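CRISPR-associated protein, Cse2 family (Meiothermus ruber, PDB 3WA8) probably binds crRNA as the small CasB (Cse2) subunit of a type I-E CRISPR Cascade complex and probably helps to stabilise the R-loop. Local coordinates at residues Ala28-Gly33 / Leu71-Val76; Ile63-Val68 / Glu164-Leu169; Gln12-Tyr17 / Pro43-Phe48. All coordinates share one frame; numbering follows the deposited sequence.

All three contacts lie in an all-helical chain and tie its early helices to one another and to helix 162-170. Contacts 1 and 2 share helix 59-72, with centres about 13 Å apart. Contact 3, between helices 10-21 and 43-49, has its centre about 12 Å from that of contact 2 and about 14 Å from that of contact 1. Along the chain contact 3 closes before contact 2 opens, whereas contact 1 alternates with both. Contact 3 touches both others: Met30 CE lies 3.9 Å from Leu44 CD2, and Tyr65 CE2 lies 3.5 Å from Phe14 CG. Contacts 1 and 2 adjoin along helix 59-72, so the three belong to one connected helical region, with contact 2 nearest the centre of the chain.

Contact 1. Residues Ala28-Gly33 / Leu71-Val76; sequences ARMRRG and LWASTV
At the edge of the Trp72 indole sits the sulfur of Met30, and at the edge of the Arg31 guanidinium, in its plane, sits the carbonyl oxygen of Ala73. One face of that guanidinium is approached by Ala28 N, from its own helix and toward the rim of the group. Met30 SD lies 5.4 Å from the centroid of the six-membered ring of Trp72 and 88° off the ring normal, which identifies a Met-aromatic contact at the ring edge. CZ3 is the rim atom nearest the sulfur. With CG anti to the carbonyl carbon (chi1 -68°) and the chain extended beyond it, Met30 carries its sulfur to that rim, and the two side chains cross obliquely. Nearer the backbone, Met30 CB packs on Ala73 CB at 3.9 Å, where the CA atoms of Arg31 and Ala73 are 6.0 Å apart.

Arg31 starts off alongside the other segment, and its outer part comes closer. Its CG lies 3.6 Å from Ser74 OG, and NE gives a weak hydrogen bond to Ala73 O over 3.4 Å with an N-H...O angle of 156°. The acceptor belongs to the type I turn from Trp72 to Thr75, closed by Thr75 N bonding to Trp72 O at 3.0 Å. Ser74 OG itself is hydrogen-bonded to Gly70 O. Trp72 NE1 bonds to Glu80, and the indole also meets Trp162 edge to face.

Chemically, the contact divides into a buried sulfur-indole part and a more exposed part at Arg31. Helix 24-32 is thus joined to the turn at Trp72-Thr75 by Met30 and the aliphatic part of Arg31, which pack on Ala73 and its neighbours. Only the hydrogen bond is weak, being long although well directed.

Contact 2. Residues Ile63-Val68 / Glu164-Leu169; sequences ICYYLV and ELLRDL. With HG (mercury (II) ion), chain C.
Leu166 overlaps the Tyr65 ring, its CD2 methyl lying over one face at 3.9 Å from the centroid and 14° off the ring normal. This is a CH-pi contact, displaced slightly toward the ring rim, and the two side chains cross at about a right angle. The CG of Leu166 is anti to the backbone N (chi1 173°), and beyond it the two methyls divide the work. While CD2 covers the ring, CD1 rests against the backbone of the facing helix, 3.6 Å from Tyr65 N, and also meets Cys64 CB. The same tyrosine ring packs edge to face with Phe14 of helix 10-21, which also touches Leu166.

Val68 supplies the next layer. Its CG2, anti to the carbonyl carbon, lies 3.9 Å from Leu166 CB and 4.0 Å from Leu169 CD1, so one methyl touches two residues about one helical turn apart. Leu67 CD2 meets Leu169 CD1 at 4.2 Å, their side chains crossing nearly perpendicularly. At the other end, Cys64 SG lies 3.9 Å from Leu169 CB and binds a mercury (II) ion at 2.8 Å. Methyls of Ile63, Leu67 and Leu169 come near the ion; within the two segments its side-chain neighbours other than the sulfur are carbons, and thiol affinity probably explains its position. Leu169 O, close to the same sulfur, accepts a hydrogen bond from Trp60 NE1.

No hydrogen bond crosses between the segments, and every residue that touches is buried. The helix axes approach to 9.4 Å with N-to-C directions 152° apart. Such close, nearly antiparallel packing of apolar side chains is characteristic of the hydrophobic core of a helical bundle, here joining helices 59-72 and 162-170 of the Cse2 fold.

Contact 3. Residues Gln12-Tyr17 / Pro43-Phe48; sequences QAFVRY and PLVEGF
Phe14, Tyr17 and Phe48 all have CG anti to the backbone N (chi1 -170° in Phe48), a torsion that sets each CG on the side of the other helix, and from there the rings of Phe14 and Tyr17 meet that of Phe48. Phe48 is the middle member. Phe14 turns an edge toward its face: Phe14 CD1 stands over the ring, near its rim and 3.4 Å from Phe48 CD2, and the centroids are 5.0 Å apart. Phe48 in turn presents its own edge to the face of Tyr17, with CD1 over that ring and centroids 5.4 Å apart. Both pairs are therefore edge-to-face, although their planes are inclined at 61° and 55° and not perpendicular.

Beyond the rings, Tyr17 slides past Leu44 in the opposite direction. Tyr17 CE2 touches Leu44 CD1 at 3.5 Å, while the hydroxyl OH makes a weak hydrogen bond of 3.3 Å to Leu44 O, a carbonyl lying at the edge of the tyrosine ring. A second weak bond links this OH to Arg51. Val45 CG2 meets the edge of the Phe14 ring at CZ, and Ala13 CB packs against Phe48 CZ.

Tyr65 of helix 59-72 touches Phe48 as well. The two axes come no closer than 11.2 Å, a spacing bridged by the rings, and run nearly antiparallel. The motif is an aromatic cluster, here joining helices 10-21 and 43-49 at a partly exposed side of the all-helical Cse2 bundle.

Contact 1. Residues Ala28-Gly33 / Leu71-Val76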
loop_
_atom_site.group_PDB
_atom_site.type_symbol
_atom_site.label_atom_id
_atom_site.label_comp_id
_atom_site.label_asym_id
_atom_site.label_seq_id
_atom_site.Cartn_x
_atom_site.Cartn_y
_atom_site.Cartn_z
ATOM N N ALA A 28 15.658 7.958 4.978
ATOM C CA ALA A 28 15.774 7.931 6.420
ATOM C C ALA A 28 14.617 8.701 7.040
ATOM O O ALA A 28 13.954 8.170 7.926
ATOM C CB ALA A 28 17.117 8.469 6.879
ATOM N N ARG A 29 14.358 9.917 6.545
ATOM C CA ARG A 29 13.242 10.723 7.012
ATOM C C ARG A 29 11.893 10.039 6.777
ATOM O O ARG A 29 11.083 9.896 7.727
ATOM C CB ARG A 29 13.222 12.048 6.326
ATOM C CG ARG A 29 14.256 12.994 6.821
ATOM C CD ARG A 29 13.907 14.438 6.420
ATOM N NE ARG A 29 14.285 15.233 7.552
ATOM C CZ ARG A 29 13.456 15.639 8.494
ATOM N NH1 ARG A 29 12.155 15.413 8.412
ATOM N NH2 ARG A 29 13.939 16.307 9.516
ATOM N N MET A 30 11.675 9.595 5.532
ATOM C CA MET A 30 10.433 8.893 5.155
ATOM C C MET A 30 10.164 7.730 6.111
ATOM O O MET A 30 9.035 7.548 6.574
ATOM C CB MET A 30 10.480 8.387 3.711
ATOM C CG MET A 30 10.486 9.472 2.625
ATOM S SD MET A 30 10.853 8.735 0.990
ATOM C CE MET A 30 11.080 10.175 -0.037
ATOM N N ARG A 31 11.228 6.982 6.433
ATOM C CA ARG A 31 11.155 5.847 7.350
ATOM C C ARG A 31 10.791 6.306 8.752
ATOM O O ARG A 31 9.891 5.748 9.382
ATOM C CB ARG A 31 12.490 5.124 7.387
ATOM C CG ARG A 31 12.575 3.834 6.614
ATOM C CD ARG A 31 14.015 3.369 6.732
ATOM N NE ARG A 31 14.767 3.630 5.519
ATOM C CZ ARG A 31 16.011 4.072 5.504
ATOM N NH1 ARG A 31 16.650 4.360 6.629
ATOM N NH2 ARG A 31 16.633 4.258 4.350
ATOM N N ARG A 32 11.502 7.332 9.217
ATOM C CA ARG A 32 11.288 7.943 10.533
ATOM C C ARG A 32 9.855 8.468 10.759
ATOM O O ARG A 32 9.330 8.338 11.861
ATOM C CB ARG A 32 12.298 9.062 10.763
ATOM C CG ARG A 32 12.104 9.738 12.083
ATOM C CD ARG A 32 13.399 10.226 12.703
ATOM N NE ARG A 32 13.397 9.919 14.143
ATOM C CZ ARG A 32 14.226 10.483 15.023
ATOM N NH1 ARG A 32 15.120 11.379 14.602
ATOM N NH2 ARG A 32 14.167 10.157 16.322
ATOM N N GLY A 33 9.236 9.038 9.716
ATOM C CA GLY A 33 7.886 9.543 9.795
ATOM C C GLY A 33 6.798 8.489 9.935
ATOM O O GLY A 33 5.642 8.815 10.163
ATOM N N LEU A 71 6.505 3.383 3.881
ATOM C CA LEU A 71 6.468 1.948 3.698
ATOM C C LEU A 71 7.369 1.586 2.535
ATOM O O LEU A 71 8.127 0.617 2.600
ATOM C CB LEU A 71 5.056 1.449 3.444
ATOM C CG LEU A 71 4.138 1.565 4.658
ATOM C CD1 LEU A 71 2.629 1.402 4.310
ATOM C CD2 LEU A 71 4.608 0.619 5.746
ATOM N N TRP A 72 7.300 2.393 1.483
ATOM C CA TRP A 72 8.039 2.111 0.290
ATOM C C TRP A 72 9.511 2.198 0.664
ATOM O O TRP A 72 10.318 1.353 0.282
ATOM C CB TRP A 72 7.659 3.102 -0.807
ATOM C CG TRP A 72 8.612 3.093 -1.921
ATOM C CD1 TRP A 72 8.687 2.171 -2.913
ATOM C CD2 TRP A 72 9.687 4.024 -2.147
ATOM N NE1 TRP A 72 9.754 2.459 -3.743
ATOM C CE2 TRP A 72 10.375 3.597 -3.295
ATOM C CE3 TRP A 72 10.137 5.170 -1.483
ATOM C CZ2 TRP A 72 11.474 4.290 -3.815
ATOM C CZ3 TRP A 72 11.245 5.861 -2.006
ATOM C CH2 TRP A 72 11.894 5.416 -3.154
ATOM N N ALA A 73 9.843 3.217 1.455
ATOM C CA ALA A 73 11.222 3.479 1.872
ATOM C C ALA A 73 11.730 2.359 2.772
ATOM O O ALA A 73 12.907 2.289 3.072
ATOM C CB ALA A 73 11.275 4.794 2.579
ATOM N N SER A 74 10.829 1.477 3.194
ATOM C CA SER A 74 11.187 0.374 4.083
ATOM C C SER A 74 11.296 -0.931 3.348
ATOM O O SER A 74 11.725 -1.930 3.917
ATOM C CB SER A 74 10.133 0.194 5.165
ATOM O OG SER A 74 10.107 1.312 6.006
ATOM N N THR A 75 10.914 -0.936 2.080
ATOM C CA THR A 75 10.747 -2.202 1.385
ATOM C C THR A 75 11.970 -3.105 1.296
ATOM O O THR A 75 13.099 -2.671 1.366
ATOM C CB THR A 75 10.139 -2.042 -0.010
ATOM O OG1 THR A 75 9.792 -3.354 -0.484
ATOM C CG2 THR A 75 11.132 -1.376 -0.978
ATOM N N VAL A 76 11.705 -4.377 1.097
ATOM C CA VAL A 76 12.737 -5.389 1.065
ATOM C C VAL A 76 12.432 -6.382 -0.062
ATOM O O VAL A 76 13.232 -7.278 -0.345
ATOM C CB VAL A 76 12.818 -6.083 2.457
ATOM C CG1 VAL A 76 13.031 -7.565 2.341
ATOM C CG2 VAL A 76 13.893 -5.437 3.300
#

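Contact 2. Residues Ile63-Val68 / Glu164-Leu169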
loop_
_atom_site.group_PDB
_atom_site.type_symbol
_atom_site.label_atom_id
_atom_site.label_comp_id
_atom_site.label_asym_id
_atom_site.label_seq_id
_atom_site.Cartn_x
_atom_site.Cartn_y
_atom_site.Cartn_z
ATOM N N ILE A 63 -1.424 12.295 5.046
ATOM C CA ILE A 63 -1.118 11.076 5.756
ATOM C C ILE A 63 -0.867 9.935 4.740
ATOM O O ILE A 63 0.109 9.197 4.846
ATOM C CB ILE A 63 -2.204 10.732 6.762
ATOM C CG1 ILE A 63 -2.133 11.702 7.923
ATOM C CG2 ILE A 63 -2.039 9.319 7.308
ATOM C CD1 ILE A 63 -3.474 11.892 8.655
ATOM N N CYS A 64 -1.715 9.806 3.735
ATOM C CA CYS A 64 -1.595 8.674 2.849
ATOM C C CYS A 64 -0.271 8.718 2.084
ATOM O O CYS A 64 0.528 7.764 2.186
ATOM C CB CYS A 64 -2.840 8.546 1.971
ATOM S SG CYS A 64 -4.397 8.270 2.973
ATOM N N TYR A 65 0.005 9.834 1.391
ATOM C CA TYR A 65 1.300 10.026 0.714
ATOM C C TYR A 65 2.500 9.686 1.571
ATOM O O TYR A 65 3.375 8.913 1.165
ATOM C CB TYR A 65 1.454 11.450 0.207
ATOM C CG TYR A 65 0.836 11.640 -1.149
ATOM C CD1 TYR A 65 -0.531 11.781 -1.278
ATOM C CD2 TYR A 65 1.611 11.646 -2.307
ATOM C CE1 TYR A 65 -1.115 11.920 -2.487
ATOM C CE2 TYR A 65 1.019 11.799 -3.575
ATOM C CZ TYR A 65 -0.354 11.932 -3.643
ATOM O OH TYR A 65 -1.027 12.105 -4.844
ATOM N N TYR A 66 2.554 10.270 2.752
ATOM C CA TYR A 66 3.715 10.090 3.600
ATOM C C TYR A 66 3.832 8.665 4.064
ATOM O O TYR A 66 4.922 8.102 4.070
ATOM C CB TYR A 66 3.692 11.052 4.787
ATOM C CG TYR A 66 4.442 12.324 4.526
ATOM C CD1 TYR A 66 3.770 13.541 4.361
ATOM C CD2 TYR A 66 5.830 12.317 4.404
ATOM C CE1 TYR A 66 4.462 14.717 4.134
ATOM C CE2 TYR A 66 6.531 13.485 4.171
ATOM C CZ TYR A 66 5.832 14.677 4.036
ATOM O OH TYR A 66 6.538 15.823 3.794
ATOM N N LEU A 67 2.710 8.072 4.455
ATOM C CA LEU A 67 2.688 6.672 4.838
ATOM C C LEU A 67 3.197 5.819 3.672
ATOM O O LEU A 67 4.006 4.927 3.874
ATOM C CB LEU A 67 1.275 6.243 5.207
ATOM C CG LEU A 67 1.061 4.829 5.729
ATOM C CD1 LEU A 67 1.759 4.650 7.035
ATOM C CD2 LEU A 67 -0.413 4.587 5.926
ATOM N N VAL A 68 2.754 6.077 2.451
ATOM C CA VAL A 68 3.199 5.187 1.392
ATOM C C VAL A 68 4.691 5.396 1.177
ATOM O O VAL A 68 5.449 4.428 0.943
ATOM C CB VAL A 68 2.389 5.302 0.064
ATOM C CG1 VAL A 68 3.099 4.598 -1.046
ATOM C CG2 VAL A 68 1.031 4.676 0.223
ATOM N N GLU A 164 -1.089 1.726 -6.726
ATOM C CA GLU A 164 -2.464 1.318 -6.446
ATOM C C GLU A 164 -2.747 1.430 -4.939
ATOM O O GLU A 164 -3.839 1.863 -4.553
ATOM C CB GLU A 164 -2.787 -0.073 -7.003
ATOM C CG GLU A 164 -3.295 -0.091 -8.456
ATOM C CD GLU A 164 -2.163 -0.153 -9.547
ATOM O OE1 GLU A 164 -0.971 0.135 -9.230
ATOM O OE2 GLU A 164 -2.478 -0.481 -10.732
ATOM N N LEU A 165 -1.765 1.085 -4.097
ATOM C CA LEU A 165 -1.966 1.189 -2.658
ATOM C C LEU A 165 -2.344 2.631 -2.275
ATOM O O LEU A 165 -3.365 2.880 -1.584
ATOM C CB LEU A 165 -0.751 0.710 -1.871
ATOM C CG LEU A 165 -0.978 0.625 -0.346
ATOM C CD1 LEU A 165 -2.018 -0.425 -0.000
ATOM C CD2 LEU A 165 0.315 0.306 0.415
ATOM N N LEU A 166 -1.563 3.592 -2.769
ATOM C CA LEU A 166 -1.823 4.987 -2.444
ATOM C C LEU A 166 -3.210 5.436 -2.907
ATOM O O LEU A 166 -3.962 6.019 -2.124
ATOM C CB LEU A 166 -0.715 5.890 -2.989
ATOM C CG LEU A 166 -0.937 7.388 -2.859
ATOM C CD1 LEU A 166 -1.067 7.813 -1.388
ATOM C CD2 LEU A 166 0.177 8.103 -3.571
ATOM N N ARG A 167 -3.539 5.147 -4.165
ATOM C CA ARG A 167 -4.864 5.452 -4.703
ATOM C C ARG A 167 -5.953 4.860 -3.795
ATOM O O ARG A 167 -6.964 5.513 -3.502
ATOM C CB ARG A 167 -4.987 4.932 -6.147
ATOM C CG ARG A 167 -6.407 4.936 -6.778
ATOM C CD ARG A 167 -6.593 3.814 -7.865
ATOM N NE ARG A 167 -7.743 2.936 -7.558
ATOM C CZ ARG A 167 -8.853 2.790 -8.315
ATOM N NH1 ARG A 167 -8.993 3.431 -9.481
ATOM N NH2 ARG A 167 -9.842 1.975 -7.917
ATOM N N ASP A 168 -5.721 3.632 -3.328
ATOM C CA ASP A 168 -6.703 2.925 -2.522
ATOM C C ASP A 168 -6.823 3.548 -1.145
ATOM O O ASP A 168 -7.938 3.862 -0.706
ATOM C CB ASP A 168 -6.388 1.434 -2.441
ATOM C CG ASP A 168 -6.900 0.658 -3.650
ATOM O OD1 ASP A 168 -7.749 1.184 -4.404
ATOM O OD2 ASP A 168 -6.439 -0.485 -3.862
ATOM N N LEU A 169 -5.693 3.765 -0.478
ATOM C CA LEU A 169 -5.726 4.502 0.770
ATOM C C LEU A 169 -6.410 5.850 0.614
ATOM O O LEU A 169 -7.177 6.240 1.484
ATOM C CB LEU A 169 -4.341 4.693 1.337
ATOM C CG LEU A 169 -3.638 3.396 1.722
ATOM C CD1 LEU A 169 -2.254 3.714 2.264
ATOM C CD2 LEU A 169 -4.453 2.621 2.752
HETATM HG HG HG C . -3.630 6.448 4.913
#

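Contact 3. Residues Gln12-Tyr17 / Pro43-Phe48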
loop_
_atom_site.group_PDB
_atom_site.type_symbol
_atom_site.label_atom_id
_atom_site.label_comp_id
_atom_site.label_asym_id
_atom_site.label_seq_id
_atom_site.Cartn_x
_atom_site.Cartn_y
_atom_site.Cartn_z
ATOM N N GLN A 12 0.876 7.009 -9.615
ATOM C CA GLN A 12 1.988 6.483 -10.389
ATOM C C GLN A 12 3.088 7.529 -10.449
ATOM O O GLN A 12 4.216 7.249 -10.109
ATOM C CB GLN A 12 1.571 6.100 -11.816
ATOM C CG GLN A 12 0.767 4.832 -11.899
ATOM C CD GLN A 12 0.425 4.420 -13.317
ATOM O OE1 GLN A 12 0.342 5.238 -14.264
ATOM N NE2 GLN A 12 0.219 3.126 -13.476
ATOM N N ALA A 13 2.757 8.739 -10.866
ATOM C CA ALA A 13 3.766 9.762 -10.996
ATOM C C ALA A 13 4.506 9.913 -9.675
ATOM O O ALA A 13 5.721 10.101 -9.649
ATOM C CB ALA A 13 3.147 11.059 -11.402
ATOM N N PHE A 14 3.779 9.799 -8.574
ATOM C CA PHE A 14 4.381 10.037 -7.300
ATOM C C PHE A 14 5.440 8.980 -7.012
ATOM O O PHE A 14 6.576 9.297 -6.615
ATOM C CB PHE A 14 3.309 10.059 -6.218
ATOM C CG PHE A 14 3.858 10.183 -4.825
ATOM C CD1 PHE A 14 4.512 11.356 -4.417
ATOM C CD2 PHE A 14 3.736 9.124 -3.923
ATOM C CE1 PHE A 14 5.038 11.467 -3.118
ATOM C CE2 PHE A 14 4.241 9.232 -2.638
ATOM C CZ PHE A 14 4.896 10.408 -2.229
ATOM N N VAL A 15 5.063 7.725 -7.211
ATOM C CA VAL A 15 5.948 6.611 -6.937
ATOM C C VAL A 15 7.176 6.643 -7.847
ATOM O O VAL A 15 8.285 6.533 -7.360
ATOM C CB VAL A 15 5.168 5.285 -7.036
ATOM C CG1 VAL A 15 6.111 4.075 -7.151
ATOM C CG2 VAL A 15 4.227 5.172 -5.820
ATOM N N ARG A 16 6.989 6.824 -9.144
ATOM C CA ARG A 16 8.108 7.048 -10.048
ATOM C C ARG A 16 9.090 8.107 -9.513
ATOM O O ARG A 16 10.306 7.919 -9.557
ATOM C CB ARG A 16 7.583 7.443 -11.431
ATOM C CG ARG A 16 8.640 7.798 -12.495
ATOM C CD ARG A 16 8.043 7.665 -13.937
ATOM N NE ARG A 16 6.997 6.616 -13.954
ATOM C CZ ARG A 16 6.239 6.259 -15.000
ATOM N NH1 ARG A 16 6.384 6.854 -16.192
ATOM N NH2 ARG A 16 5.323 5.293 -14.839
ATOM N N TYR A 17 8.555 9.205 -8.992
ATOM C CA TYR A 17 9.346 10.339 -8.542
ATOM C C TYR A 17 10.178 9.933 -7.341
ATOM O O TYR A 17 11.372 10.239 -7.281
ATOM C CB TYR A 17 8.375 11.472 -8.232
ATOM C CG TYR A 17 8.869 12.795 -7.673
ATOM C CD1 TYR A 17 9.198 13.875 -8.499
ATOM C CD2 TYR A 17 8.879 13.000 -6.297
ATOM C CE1 TYR A 17 9.604 15.127 -7.932
ATOM C CE2 TYR A 17 9.262 14.200 -5.722
ATOM C CZ TYR A 17 9.629 15.267 -6.517
ATOM O OH TYR A 17 9.995 16.446 -5.850
ATOM N N PRO A 43 11.216 17.423 2.111
ATOM C CA PRO A 43 11.027 18.424 1.039
ATOM C C PRO A 43 10.570 17.763 -0.236
ATOM O O PRO A 43 9.596 18.194 -0.832
ATOM C CB PRO A 43 12.413 19.020 0.852
ATOM C CG PRO A 43 13.046 18.899 2.166
ATOM C CD PRO A 43 12.530 17.570 2.752
ATOM N N LEU A 44 11.248 16.693 -0.623
ATOM C CA LEU A 44 10.819 15.873 -1.751
ATOM C C LEU A 44 9.293 15.655 -1.849
ATOM O O LEU A 44 8.657 15.962 -2.878
ATOM C CB LEU A 44 11.513 14.513 -1.679
ATOM C CG LEU A 44 11.592 13.798 -3.028
ATOM C CD1 LEU A 44 12.278 14.700 -4.090
ATOM C CD2 LEU A 44 12.309 12.469 -2.891
ATOM N N VAL A 45 8.718 15.128 -0.773
ATOM C CA VAL A 45 7.291 14.824 -0.719
ATOM C C VAL A 45 6.478 16.094 -0.707
ATOM O O VAL A 45 5.550 16.235 -1.507
ATOM C CB VAL A 45 6.978 14.013 0.522
ATOM C CG1 VAL A 45 5.485 13.920 0.736
ATOM C CG2 VAL A 45 7.649 12.630 0.411
ATOM N N GLU A 46 6.859 17.023 0.176
ATOM C CA GLU A 46 6.228 18.338 0.272
ATOM C C GLU A 46 6.157 19.041 -1.082
ATOM O O GLU A 46 5.136 19.646 -1.437
ATOM C CB GLU A 46 6.998 19.215 1.247
ATOM C CG GLU A 46 6.899 18.773 2.681
ATOM C CD GLU A 46 5.495 18.827 3.212
ATOM O OE1 GLU A 46 4.742 19.720 2.781
ATOM O OE2 GLU A 46 5.139 17.984 4.060
ATOM N N GLY A 47 7.263 18.962 -1.816
ATOM C CA GLY A 47 7.339 19.469 -3.156
ATOM C C GLY A 47 6.237 18.892 -4.008
ATOM O O GLY A 47 5.541 19.625 -4.728
ATOM N N PHE A 48 6.064 17.574 -3.928
ATOM C CA PHE A 48 5.118 16.910 -4.811
ATOM C C PHE A 48 3.709 17.298 -4.412
ATOM O O PHE A 48 2.901 17.663 -5.271
ATOM C CB PHE A 48 5.326 15.406 -4.790
ATOM C CG PHE A 48 4.553 14.675 -5.830
ATOM C CD1 PHE A 48 5.133 14.361 -7.052
ATOM C CD2 PHE A 48 3.243 14.278 -5.592
ATOM C CE1 PHE A 48 4.424 13.677 -8.034
ATOM C CE2 PHE A 48 2.512 13.592 -6.577
ATOM C CZ PHE A 48 3.110 13.293 -7.798
#